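VMB-1 (Vibrio alginolyticus, PDB 6JV4) is a zinc-dependent subclass B1 metallo-beta-lactamase that probably hydrolyses beta-lactams to substituted beta-amino acids, with two zinc ions in its active site. Local coordinates at residues A[59-62]-A[63-67]; A[106-109]-A[110-113]; A[184-187]-A[188-192]. One frame throughout, in Å; residues are numbered along the deposited sequence.

Contact 1 (A[59-62]-A[63-67])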
ATOM      1  N   GLN A  59       0.832  -6.399  16.590  1.00 13.79           N
ATOM      2  CA  GLN A  59       1.382  -7.760  16.793  1.00 15.10           C
ATOM      3  C   GLN A  59       1.884  -8.281  15.434  1.00 14.63           C
ATOM      4  O   GLN A  59       2.977  -8.844  15.363  1.00 13.43           O
ATOM      5  CB  GLN A  59       0.369  -8.653  17.508  1.00 18.38           C
ATOM      6  CG  GLN A  59       0.083  -8.185  18.940  1.00 20.94           C
ATOM      7  CD  GLN A  59       1.327  -8.197  19.818  1.00 28.49           C
ATOM      8  OE1 GLN A  59       2.113  -9.154  19.794  1.00 36.07           O
ATOM      9  NE2 GLN A  59       1.543  -7.125  20.577  1.00 32.32           N
ATOM     10  N   GLY A  60       1.115  -8.087  14.372  1.00 13.67           N
ATOM     11  CA  GLY A  60       1.539  -8.549  13.035  1.00 13.50           C
ATOM     12  C   GLY A  60       2.807  -7.834  12.593  1.00 12.03           C
ATOM     13  O   GLY A  60       3.653  -8.505  11.994  1.00 13.19           O
ATOM     14  N   THR A  61       2.942  -6.523  12.821  1.00 12.21           N
ATOM     15  CA  THR A  61       4.164  -5.774  12.427  1.00 11.51           C
ATOM     16  C   THR A  61       5.377  -6.324  13.199  1.00 12.44           C
ATOM     17  O   THR A  61       6.459  -6.590  12.604  1.00 11.57           O
ATOM     18  CB  THR A  61       3.993  -4.266  12.600  1.00 12.72           C
ATOM     19  OG1 THR A  61       2.826  -3.874  11.856  1.00 12.64           O
ATOM     20  CG2 THR A  61       5.226  -3.514  12.179  1.00 13.13           C
ATOM     21  N   LYS A  62       5.199  -6.573  14.490  1.00 12.96           N
ATOM     22  CA  LYS A  62       6.315  -7.141  15.290  1.00 13.94           C
ATOM     23  C   LYS A  62       6.670  -8.531  14.755  1.00 12.82           C
ATOM     24  O   LYS A  62       7.883  -8.834  14.605  1.00 13.80           O
ATOM     25  CB  LYS A  62       5.914  -7.213  16.765  1.00 15.91           C
ATOM     26  CG  LYS A  62       5.887  -5.862  17.440  1.00 18.67           C
ATOM     27  CD  LYS A  62       5.525  -5.934  18.909  1.00 22.64           C
ATOM     28  CE  LYS A  62       5.572  -4.563  19.534  1.00 27.71           C
ATOM     29  NZ  LYS A  62       5.423  -4.628  21.007  1.00 31.80           N
ATOM     30  N   GLN A  63       5.671  -9.345  14.410  1.00 12.62           N
ATOM     31  CA  GLN A  63       5.911 -10.708  13.864  1.00 13.22           C
ATOM     32  C   GLN A  63       6.625 -10.598  12.507  1.00 14.32           C
ATOM     33  O   GLN A  63       7.547 -11.413  12.220  1.00 14.67           O
ATOM     34  CB  GLN A  63       4.612 -11.479  13.731  1.00 13.97           C
ATOM     35  CG  GLN A  63       3.999 -11.835  15.088  1.00 14.88           C
ATOM     36  CD  GLN A  63       2.523 -12.128  14.947  1.00 15.81           C
ATOM     37  OE1 GLN A  63       1.989 -12.207  13.849  1.00 17.42           O
ATOM     38  NE2 GLN A  63       1.828 -12.324  16.072  1.00 16.09           N
ATOM     39  N   LEU A  64       6.241  -9.597  11.707  1.00 13.49           N
ATOM     40  CA  LEU A  64       6.870  -9.419  10.376  1.00 13.17           C
ATOM     41  C   LEU A  64       8.346  -9.040  10.570  1.00 12.24           C
ATOM     42  O   LEU A  64       9.198  -9.588   9.833  1.00 14.22           O
ATOM     43  CB  LEU A  64       6.130  -8.339   9.586  1.00 13.09           C
ATOM     44  CG  LEU A  64       6.655  -8.136   8.162  1.00 13.06           C
ATOM     45  CD1 LEU A  64       6.651  -9.437   7.374  1.00 13.96           C
ATOM     46  CD2 LEU A  64       5.854  -7.053   7.443  1.00 13.35           C
ATOM     47  N   ILE A  65       8.644  -8.134  11.485  1.00 13.44           N
ATOM     48  CA  ILE A  65      10.057  -7.728  11.773  1.00 14.99           C
ATOM     49  C   ILE A  65      10.842  -8.962  12.235  1.00 16.64           C
ATOM     50  O   ILE A  65      11.979  -9.190  11.732  1.00 16.44           O
ATOM     51  CB  ILE A  65      10.083  -6.588  12.789  1.00 16.08           C
ATOM     52  CG1 ILE A  65       9.598  -5.287  12.140  1.00 16.81           C
ATOM     53  CG2 ILE A  65      11.460  -6.403  13.431  1.00 17.32           C
ATOM     54  CD1 ILE A  65       9.220  -4.251  13.135  1.00 17.90           C
ATOM     55  N   GLU A  66      10.257  -9.794  13.089  1.00 18.39           N
ATOM     56  CA  GLU A  66      10.942 -11.040  13.568  1.00 20.92           C
ATOM     57  C   GLU A  66      11.243 -11.934  12.368  1.00 18.27           C
ATOM     58  O   GLU A  66      12.367 -12.486  12.277  1.00 19.35           O
ATOM     59  CB  GLU A  66      10.095 -11.792  14.609  1.00 24.87           C
ATOM     60  CG  GLU A  66      10.039 -11.106  15.955  1.00 34.11           C
ATOM     61  CD  GLU A  66       8.856 -11.458  16.858  1.00 45.19           C
ATOM     62  OE1 GLU A  66       8.586 -10.662  17.815  1.00 52.55           O
ATOM     63  OE2 GLU A  66       8.193 -12.520  16.618  1.00 51.78           O
ATOM     64  N   TRP A  67      10.284 -12.131  11.469  1.00 16.83           N
ATOM     65  CA  TRP A  67      10.455 -13.021  10.294  1.00 17.19           C
ATOM     66  C   TRP A  67      11.553 -12.491   9.393  1.00 17.25           C
ATOM     67  O   TRP A  67      12.402 -13.308   8.960  1.00 17.35           O
ATOM     68  CB  TRP A  67       9.157 -13.159   9.516  1.00 18.18           C
ATOM     69  CG  TRP A  67       9.267 -13.972   8.271  1.00 20.25           C
ATOM     70  CD1 TRP A  67       9.125 -15.322   8.152  1.00 21.71           C
ATOM     71  CD2 TRP A  67       9.431 -13.466   6.934  1.00 20.25           C
ATOM     72  NE1 TRP A  67       9.204 -15.693   6.832  1.00 22.64           N
ATOM     73  CE2 TRP A  67       9.410 -14.578   6.066  1.00 22.60           C
ATOM     74  CE3 TRP A  67       9.642 -12.196   6.401  1.00 21.75           C
ATOM     75  CZ2 TRP A  67       9.554 -14.451   4.685  1.00 24.55           C
ATOM     76  CZ3 TRP A  67       9.802 -12.072   5.035  1.00 23.05           C
ATOM     77  CH2 TRP A  67       9.774 -13.185   4.194  1.00 24.08           C
TER
HETATM   78  O   HOH W   1       3.254 -11.811  18.633  1.00 33.68           O
HETATM   79  O   HOH W   2       9.717  -7.839  16.464  1.00 30.06           O
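Gln-63 folds back over the turn that begins at Gln-59, within helix 58-70, the crossover helix of the beta-alpha-beta unit formed with strands 48-52 and 74-79. Its CG sits beside the backbone N (chi1 -69°), and from there the chain runs extended over the Gln-59 to Gly-60 peptide, bringing Gln-63 CG to 3.2 Å from Gln-59 O. The same carbonyl oxygen receives the Gln-63 backbone N at 2.9 Å, so it is approached by both the main chain and the side chain of one residue. At the amide end, OE1 and NE2 bond to Thr-9 and Glu-11 of the N-terminal segment, two partners that fix the rotation of the amide.

Lys-62 behaves differently: its chain stretches away from the following turn, and its share of the contact comes from CB and the backbone. Glu-66 N bonds to Lys-62 O at 3.0 Å, while the Glu-66 side chain turns back over that oxygen.

On the inner face, Thr-61 CG2 meets Ile-65 CD1 at 4.2 Å, and Thr-61 OG1 is held by two hydrogen bonds, to Asp-90 OD2 and Thr-57 O. At the surface, one water accepts from Gln-63 NE2 at 3.0 Å and donates to Gln-59 OE1 at 3.1 Å.

Contact 2 (A[106-109]-A[110-113])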
ATOM      1  N   LEU A 106       1.614  15.129   1.531  1.00  8.94           N
ATOM      2  CA  LEU A 106       0.152  15.059   1.709  1.00  9.74           C
ATOM      3  C   LEU A 106      -0.193  14.019   2.775  1.00  9.17           C
ATOM      4  O   LEU A 106      -1.126  14.279   3.597  1.00  9.65           O
ATOM      5  CB  LEU A 106      -0.550  14.698   0.396  1.00 10.96           C
ATOM      6  CG  LEU A 106      -0.574  15.733  -0.721  1.00 12.66           C
ATOM      7  CD1 LEU A 106      -1.251  15.156  -1.959  1.00 13.12           C
ATOM      8  CD2 LEU A 106      -1.288  17.007  -0.231  1.00 13.64           C
ATOM      9  N   THR A 107       0.435  12.856   2.767  1.00  8.85           N
ATOM     10  CA  THR A 107       0.132  11.856   3.802  1.00  8.78           C
ATOM     11  C   THR A 107       0.441  12.483   5.186  1.00  9.28           C
ATOM     12  O   THR A 107      -0.346  12.315   6.151  1.00 10.37           O
ATOM     13  CB  THR A 107       0.863  10.538   3.541  1.00  8.35           C
ATOM     14  OG1 THR A 107       0.374   9.999   2.311  1.00  8.60           O
ATOM     15  CG2 THR A 107       0.695   9.585   4.696  1.00  8.45           C
ATOM     16  N   ASN A 108       1.605  13.123   5.329  1.00 10.16           N
ATOM     17  CA  ASN A 108       2.024  13.656   6.646  1.00 10.48           C
ATOM     18  C   ASN A 108       1.086  14.791   7.064  1.00 11.62           C
ATOM     19  O   ASN A 108       0.737  14.861   8.261  1.00 12.54           O
ATOM     20  CB  ASN A 108       3.484  14.086   6.650  1.00 11.10           C
ATOM     21  CG  ASN A 108       4.407  12.887   6.758  1.00 10.82           C
ATOM     22  OD1 ASN A 108       4.079  11.857   7.377  1.00 11.00           O
ATOM     23  ND2 ASN A 108       5.583  13.024   6.147  1.00 10.60           N
ATOM     24  N   LYS A 109       0.591  15.588   6.111  1.00 12.20           N
ATOM     25  CA  LYS A 109      -0.467  16.596   6.396  1.00 11.58           C
ATOM     26  C   LYS A 109      -1.638  15.893   7.087  1.00 11.49           C
ATOM     27  O   LYS A 109      -2.151  16.433   8.123  1.00 12.79           O
ATOM     28  CB  LYS A 109      -0.925  17.330   5.143  1.00 12.87           C
ATOM     29  CG  LYS A 109      -2.129  18.247   5.378  1.00 13.35           C
ATOM     30  CD  LYS A 109      -2.606  18.922   4.158  1.00 14.68           C
ATOM     31  CE  LYS A 109      -3.386  18.026   3.211  1.00 16.36           C
ATOM     32  NZ  LYS A 109      -3.830  18.778   2.013  1.00 17.45           N
ATOM     33  N   LEU A 110      -2.096  14.788   6.520  1.00 11.16           N
ATOM     34  CA  LEU A 110      -3.325  14.111   7.008  1.00 11.04           C
ATOM     35  C   LEU A 110      -3.044  13.332   8.291  1.00 12.42           C
ATOM     36  O   LEU A 110      -3.930  13.337   9.180  1.00 12.20           O
ATOM     37  CB  LEU A 110      -3.912  13.264   5.890  1.00 11.50           C
ATOM     38  CG  LEU A 110      -4.383  14.108   4.711  1.00 11.90           C
ATOM     39  CD1 LEU A 110      -4.851  13.261   3.546  1.00 11.92           C
ATOM     40  CD2 LEU A 110      -5.493  15.037   5.144  1.00 11.71           C
ATOM     41  N   LEU A 111      -1.837  12.799   8.467  1.00 11.33           N
ATOM     42  CA  LEU A 111      -1.510  12.181   9.773  1.00 12.74           C
ATOM     43  C   LEU A 111      -1.515  13.294  10.825  1.00 14.18           C
ATOM     44  O   LEU A 111      -2.116  13.088  11.923  1.00 17.05           O
ATOM     45  CB  LEU A 111      -0.154  11.489   9.681  1.00 12.37           C
ATOM     46  CG  LEU A 111      -0.118  10.221   8.838  1.00 11.94           C
ATOM     47  CD1 LEU A 111       1.337   9.830   8.588  1.00 11.51           C
ATOM     48  CD2 LEU A 111      -0.864   9.071   9.477  1.00 13.34           C
ATOM     49  N   LYS A 112      -0.915  14.434  10.513  1.00 14.86           N
ATOM     50  CA  LYS A 112      -0.772  15.548  11.496  1.00 18.28           C
ATOM     51  C   LYS A 112      -2.171  16.067  11.845  1.00 18.80           C
ATOM     52  O   LYS A 112      -2.422  16.361  13.042  1.00 17.97           O
ATOM     53  CB  LYS A 112       0.119  16.642  10.937  1.00 21.32           C
ATOM     54  CG  LYS A 112       0.404  17.779  11.904  1.00 28.14           C
ATOM     55  CD  LYS A 112       1.320  18.831  11.314  1.00 32.44           C
ATOM     56  CE  LYS A 112       1.009  20.231  11.813  1.00 39.86           C
ATOM     57  NZ  LYS A 112       1.038  20.282  13.290  1.00 41.39           N
ATOM     58  N   LEU A 113      -3.063  16.162  10.855  1.00 18.05           N
ATOM     59  CA  LEU A 113      -4.450  16.673  11.032  1.00 18.62           C
ATOM     60  C   LEU A 113      -5.170  15.779  12.028  1.00 19.10           C
ATOM     61  O   LEU A 113      -6.028  16.299  12.779  1.00 18.71           O
ATOM     62  CB  LEU A 113      -5.172  16.615   9.679  1.00 17.07           C
ATOM     63  CG  LEU A 113      -6.650  17.002   9.664  1.00 20.46           C
ATOM     64  CD1 LEU A 113      -6.819  18.457  10.074  1.00 23.95           C
ATOM     65  CD2 LEU A 113      -7.223  16.789   8.268  1.00 20.48           C
TER
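Thr-107 and Leu-111, one turn apart, lie side by side and point the same way, with Thr-107 CG2 meeting Leu-111 CD1 at 4.0 Å. The threonine methyl is anti to its own backbone nitrogen and therefore leans toward the next turn, while OG1, on the other branch, bonds to Asp-147. Asn-108 crosses the same leucine at a slant: Asn-108 OD1 stands 3.6 Å from Leu-111 CD1, a van der Waals approach of an amide oxygen to a methyl. The amide's polar work is done elsewhere, since ND2 donates to both Glu-122 and Ser-119.

These residues belong to helix 105-113, which links strands 100-104 and 121-123 as a beta-alpha-beta crossover at the edge of the larger sheet. Its inner face approaches the zinc site: the side chain of Thr-107 lies about 5 Å from that of the zinc ligand His-82, and Leu-110 rests on Phe-83.

Lys-109 and Leu-110 run alongside each other. The lysine bends at its third torsion (chi3 75°), which brings Lys-109 CE to 4.1 Å from Leu-110 CD2 and leaves NZ to form a salt bridge with Glu-146. Leu-110 also turns back over the preceding turn, its CG 3.4 Å from Leu-106 O, the oxygen that accepts the Leu-110 backbone N at 3.1 Å. Leu-113 N reaches Lys-109 O at 2.9 Å.

Contact 3 (A[184-187]-A[188-192])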
ATOM      1  N   TRP A 184     -11.088  10.159  -8.919  1.00  7.99           N
ATOM      2  CA  TRP A 184     -10.501   8.803  -8.923  1.00  8.23           C
ATOM      3  C   TRP A 184     -10.315   8.250 -10.341  1.00  7.74           C
ATOM      4  O   TRP A 184      -9.289   7.673 -10.660  1.00  8.50           O
ATOM      5  CB  TRP A 184     -11.345   7.878  -8.067  1.00  7.57           C
ATOM      6  CG  TRP A 184     -10.674   6.663  -7.495  1.00  7.63           C
ATOM      7  CD1 TRP A 184      -9.598   5.941  -7.979  1.00  7.23           C
ATOM      8  CD2 TRP A 184     -11.122   5.960  -6.336  1.00  8.00           C
ATOM      9  NE1 TRP A 184      -9.360   4.849  -7.199  1.00  7.04           N
ATOM     10  CE2 TRP A 184     -10.273   4.839  -6.175  1.00  7.21           C
ATOM     11  CE3 TRP A 184     -12.147   6.186  -5.400  1.00  7.67           C
ATOM     12  CZ2 TRP A 184     -10.428   3.922  -5.149  1.00  7.95           C
ATOM     13  CZ3 TRP A 184     -12.224   5.331  -4.334  1.00  8.11           C
ATOM     14  CH2 TRP A 184     -11.416   4.212  -4.227  1.00  8.25           C
ATOM     15  N   PRO A 185     -11.293   8.351 -11.261  1.00  8.57           N
ATOM     16  CA  PRO A 185     -11.077   7.773 -12.591  1.00  8.63           C
ATOM     17  C   PRO A 185      -9.948   8.443 -13.372  1.00  7.98           C
ATOM     18  O   PRO A 185      -9.259   7.765 -14.128  1.00  8.28           O
ATOM     19  CB  PRO A 185     -12.423   7.983 -13.270  1.00  8.87           C
ATOM     20  CG  PRO A 185     -13.415   8.214 -12.156  1.00 10.40           C
ATOM     21  CD  PRO A 185     -12.644   8.889 -11.053  1.00  9.04           C
ATOM     22  N   ASN A 186      -9.775   9.754 -13.231  1.00  8.57           N
ATOM     23  CA  ASN A 186      -8.677  10.485 -13.900  1.00 10.73           C
ATOM     24  C   ASN A 186      -7.340  10.035 -13.284  1.00  9.33           C
ATOM     25  O   ASN A 186      -6.379   9.744 -13.997  1.00  8.52           O
ATOM     26  CB  ASN A 186      -8.823  12.003 -13.774  1.00 13.66           C
ATOM     27  CG  ASN A 186      -7.804  12.746 -14.613  1.00 20.65           C
ATOM     28  OD1 ASN A 186      -7.675  12.499 -15.816  1.00 26.24           O
ATOM     29  ND2 ASN A 186      -7.046  13.638 -13.997  1.00 25.29           N
ATOM     30  N   SER A 187      -7.261   9.986 -11.971  1.00  8.40           N
ATOM     31  CA  SER A 187      -6.030   9.490 -11.306  1.00  7.92           C
ATOM     32  C   SER A 187      -5.722   8.079 -11.786  1.00  7.47           C
ATOM     33  O   SER A 187      -4.569   7.755 -12.028  1.00  7.66           O
ATOM     34  CB  SER A 187      -6.244   9.522  -9.819  1.00  8.10           C
ATOM     35  OG  SER A 187      -6.508  10.868  -9.417  1.00  7.94           O
ATOM     36  N   MET A 188      -6.746   7.235 -11.867  1.00  7.74           N
ATOM     37  CA  MET A 188      -6.564   5.836 -12.331  1.00  7.85           C
ATOM     38  C   MET A 188      -6.040   5.795 -13.784  1.00  8.25           C
ATOM     39  O   MET A 188      -5.188   4.901 -14.086  1.00  7.82           O
ATOM     40  CB  MET A 188      -7.846   5.022 -12.200  1.00  8.09           C
ATOM     41  CG  MET A 188      -7.595   3.517 -12.428  1.00  8.23           C
ATOM     42  SD  MET A 188      -6.384   2.793 -11.260  1.00  9.29           S
ATOM     43  CE  MET A 188      -7.301   2.913  -9.745  1.00 10.37           C
ATOM     44  N   GLN A 189      -6.545   6.670 -14.648  1.00  8.24           N
ATOM     45  CA  GLN A 189      -6.063   6.703 -16.046  1.00  9.31           C
ATOM     46  C   GLN A 189      -4.571   6.998 -16.066  1.00  9.59           C
ATOM     47  O   GLN A 189      -3.862   6.434 -16.922  1.00  8.90           O
ATOM     48  CB  GLN A 189      -6.842   7.675 -16.915  1.00 10.41           C
ATOM     49  CG  GLN A 189      -6.555   7.438 -18.390  1.00 10.58           C
ATOM     50  CD  GLN A 189      -7.068   6.102 -18.857  1.00 10.86           C
ATOM     51  OE1 GLN A 189      -8.187   5.699 -18.526  1.00 11.73           O
ATOM     52  NE2 GLN A 189      -6.292   5.432 -19.697  1.00 11.29           N
ATOM     53  N   LYS A 190      -4.063   7.872 -15.164  1.00  9.45           N
ATOM     54  CA  LYS A 190      -2.603   8.143 -15.113  1.00 10.79           C
ATOM     55  C   LYS A 190      -1.846   6.855 -14.826  1.00  9.92           C
ATOM     56  O   LYS A 190      -0.798   6.597 -15.449  1.00 10.03           O
ATOM     57  CB  LYS A 190      -2.315   9.242 -14.087  1.00 12.38           C
ATOM     58  CG  LYS A 190      -2.917  10.575 -14.500  1.00 16.15           C
ATOM     59  CD  LYS A 190      -2.572  11.667 -13.541  1.00 20.36           C
ATOM     60  CE  LYS A 190      -3.241  12.959 -13.934  1.00 28.37           C
ATOM     61  NZ  LYS A 190      -3.331  13.812 -12.728  1.00 35.63           N
ATOM     62  N   VAL A 191      -2.356   6.040 -13.897  1.00  8.99           N
ATOM     63  CA  VAL A 191      -1.707   4.760 -13.526  1.00  8.68           C
ATOM     64  C   VAL A 191      -1.792   3.803 -14.713  1.00  8.41           C
ATOM     65  O   VAL A 191      -0.820   3.145 -14.993  1.00  8.81           O
ATOM     66  CB  VAL A 191      -2.318   4.199 -12.236  1.00  8.55           C
ATOM     67  CG1 VAL A 191      -1.758   2.827 -11.908  1.00  8.09           C
ATOM     68  CG2 VAL A 191      -2.080   5.171 -11.107  1.00  8.20           C
ATOM     69  N   ILE A 192      -2.964   3.675 -15.300  1.00  8.60           N
ATOM     70  CA  ILE A 192      -3.155   2.802 -16.491  1.00  8.59           C
ATOM     71  C   ILE A 192      -2.137   3.194 -17.569  1.00  8.30           C
ATOM     72  O   ILE A 192      -1.555   2.324 -18.193  1.00 10.00           O
ATOM     73  CB  ILE A 192      -4.591   2.907 -16.974  1.00  8.72           C
ATOM     74  CG1 ILE A 192      -5.539   2.210 -16.004  1.00  8.65           C
ATOM     75  CG2 ILE A 192      -4.735   2.352 -18.380  1.00  9.42           C
ATOM     76  CD1 ILE A 192      -6.991   2.541 -16.219  1.00  8.23           C
TER
HETATM   77  O   HOH W   3      -5.631  13.106 -10.831  1.00 23.56           O
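Trp-184, the first residue of helix 184-194, meets Met-188 one turn on, and the two side chains lie alongside each other and point the same way. The thioether chain bends twice (chi2 59°, chi3 67°), which curls its methyl back to the indole: Met-188 CE is 3.8 Å from Trp-184 NE1. The methyl stands at the edge of the ring, close to its plane, so this is edge packing and not a CH-pi contact over the face. NE1 donates its hydrogen to the carbonyl of Phe-164, whose ring stacks with the indole. In the backbone, Met-188 N bonds to Trp-184 O at 2.8 Å.

Pro-185 contributes its carbonyl, which accepts Gln-189 N at 3.0 Å and is also gripped by Gln-218 NE2. Gln-218 also donates to Gln-189 OE1, so its amide ties two successive turns to helix 212-226.

Asn-186 crosses Lys-190 obliquely. The end of the Asn-186 side chain swings toward the next turn, and ND2 donates to Glu-183. The extended lysine chain ends beside the amide, with both Lys-190 CE and NZ 3.9 Å from Asn-186 ND2.

Ser-187 has OG beside its backbone nitrogen (chi1 -60°), where it bonds to Ala-142 O. A water donates to Ser-187 OG at 2.8 Å and accepts from Lys-190 NZ at 3.1 Å, bridging one turn of the helix. The backbone bond from Val-191 N to Ser-187 O, at 3.4 Å, is weak.

The helix is the crossover between strands 158-162 and 200-203 in the second half of the metallo-beta-lactamase alpha-beta/beta-alpha sandwich, and its opening tryptophan packs on His-144, a ligand of one of the two zinc ions in this B1 site.

All three contacts are single-helix, turn-to-turn arrangements with a buried and an exposed face, each on a crossover helix of a beta-alpha-beta unit. Contacts 1 and 2 belong to units of the seven-strand sheet, contact 3 to one of the five-strand sheet; contacts 1 and 3 lie on opposite sides of the chain's centre, their centres about 33 Å apart. In contact 1 the Thr-61 side chain is about 10 Å from that of the zinc ligand Asp-86, whereas contacts 2 and 3 send Thr-107 and Trp-184 close to zinc-binding histidines. Waters bridge side chains in contacts 1 and 3, and aromatic packing marks contact 3; in contact 2 Leu-110 and Leu-111 pack against aliphatic parts of Lys-109 and Thr-107 and the Asn-108 amide oxygen.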